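Local atomic coordinates of pectinesterase A (Erwinia chrysanthemi, PDB entry 2NTP), a protein that hydrolyses the methyl esters of pectin to leave free galacturonate units and methanol, and is thought to start the maceration and soft-rotting of plant tissue. Residues Asp232-Ala236 / Lys237-Leu241. Sequence-based numbering, arbitrary orientation.
Sequences DSVPA and KSYGL
S238 reaches back across a type II beta turn, P235 to S238, to the first residue of that turn. Its OG donates a hydrogen bond to P235 O at 2.7 Å. The donor meets the carbonyl at a bent C=O...OG angle of 135°. It lies 28° off the carbonyl plane. The CB of S238 points toward the 232-236 segment, and a chi1 of 59°, with OG between the backbone N and the carbonyl carbon, places the hydroxyl within reach of P235 O. The bond therefore joins the two ends of the turn through a side chain.

Van der Waals contacts accompany the bond. V234 CG1 approaches S238 OG at 3.6 Å. The same methyl makes an apolar contact with the Y239 ring, which it meets obliquely, 4.0 Å from CE1, and the two side chains cross at about a right angle. With CG1 anti to the backbone N, this one methyl meets both the hydroxyl and the ring. The P235 ring adds its CD, 3.8 Å from S238 OG.

At the corner, A236 and K237 are exposed. K237 takes the positive phi that a type II turn needs at its third position.

Beyond the turn the chain enters strand 239-242 of the right-handed parallel beta-helix of the pectinesterase family.

The chemistry is that of a polar bond beside a single methyl-to-ring contact. The hydroxyl gives the P235 carbonyl a hydrogen-bond donor across the turn. V234 packs the loop against Y239, whose OH is hydrogen-bonded to R193 O and whose ring neighbours the substrate-binding R195, so any link to substrate binding is probably indirect.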
# COMPACT_ATOMS: atom_id res chain seq x y z
N ASP A 232 17.62 -9.96 -10.11
CA ASP A 232 19.01 -9.51 -10.13
C ASP A 232 19.24 -8.30 -11.03
O ASP A 232 20.28 -7.64 -10.94
CB ASP A 232 19.93 -10.67 -10.52
CG ASP A 232 20.00 -11.75 -9.46
OD1 ASP A 232 19.65 -11.48 -8.29
OD2 ASP A 232 20.41 -12.89 -9.79
N SER A 233 18.27 -7.99 -11.89
CA SER A 233 18.37 -6.84 -12.79
C SER A 233 18.04 -5.52 -12.08
O SER A 233 18.32 -4.44 -12.61
CB SER A 233 17.49 -7.03 -14.03
OG SER A 233 17.94 -8.15 -14.77
N VAL A 234 17.45 -5.61 -10.89
CA VAL A 234 17.25 -4.42 -10.05
C VAL A 234 18.63 -3.99 -9.52
O VAL A 234 19.24 -4.72 -8.73
CB VAL A 234 16.27 -4.70 -8.88
CG1 VAL A 234 16.13 -3.45 -8.00
CG2 VAL A 234 14.90 -5.13 -9.41
N PRO A 235 19.12 -2.82 -9.96
CA PRO A 235 20.48 -2.40 -9.64
C PRO A 235 20.74 -2.15 -8.16
O PRO A 235 19.81 -1.85 -7.39
CB PRO A 235 20.65 -1.09 -10.43
CG PRO A 235 19.60 -1.15 -11.50
CD PRO A 235 18.45 -1.83 -10.82
N ALA A 236 22.00 -2.27 -7.75
CA ALA A 236 22.39 -1.84 -6.42
C ALA A 236 22.13 -0.34 -6.29
O ALA A 236 22.28 0.41 -7.26
CB ALA A 236 23.86 -2.15 -6.17
N LYS A 237 21.71 0.08 -5.10
CA LYS A 237 21.49 1.50 -4.77
C LYS A 237 20.52 2.20 -5.72
O LYS A 237 20.76 3.34 -6.14
CB LYS A 237 22.84 2.23 -4.68
CG LYS A 237 23.74 1.68 -3.60
CD LYS A 237 24.98 2.53 -3.38
CE LYS A 237 25.91 1.90 -2.35
NZ LYS A 237 25.30 1.78 -0.99
N SER A 238 19.43 1.52 -6.05
CA SER A 238 18.40 2.03 -6.98
C SER A 238 17.10 2.41 -6.28
O SER A 238 16.25 3.08 -6.88
CB SER A 238 18.11 0.99 -8.08
OG SER A 238 17.65 -0.23 -7.52
N TYR A 239 16.94 1.98 -5.03
CA TYR A 239 15.69 2.19 -4.27
C TYR A 239 15.87 2.94 -2.96
O TYR A 239 16.77 2.64 -2.17
CB TYR A 239 15.01 0.85 -4.01
CG TYR A 239 14.01 0.47 -5.08
CD1 TYR A 239 14.43 -0.15 -6.26
CD2 TYR A 239 12.66 0.74 -4.92
CE1 TYR A 239 13.52 -0.50 -7.24
CE2 TYR A 239 11.74 0.40 -5.89
CZ TYR A 239 12.17 -0.21 -7.06
OH TYR A 239 11.26 -0.54 -8.02
N GLY A 240 15.00 3.91 -2.72
CA GLY A 240 14.96 4.59 -1.43
C GLY A 240 14.02 3.89 -0.48
O GLY A 240 13.01 3.32 -0.89
N LEU A 241 14.35 3.95 0.81
CA LEU A 241 13.47 3.43 1.86
C LEU A 241 12.21 4.26 1.99
O LEU A 241 11.15 3.74 2.35
CB LEU A 241 14.20 3.38 3.20
CG LEU A 241 15.34 2.37 3.35
CD1 LEU A 241 16.07 2.61 4.66
CD2 LEU A 241 14.81 0.94 3.27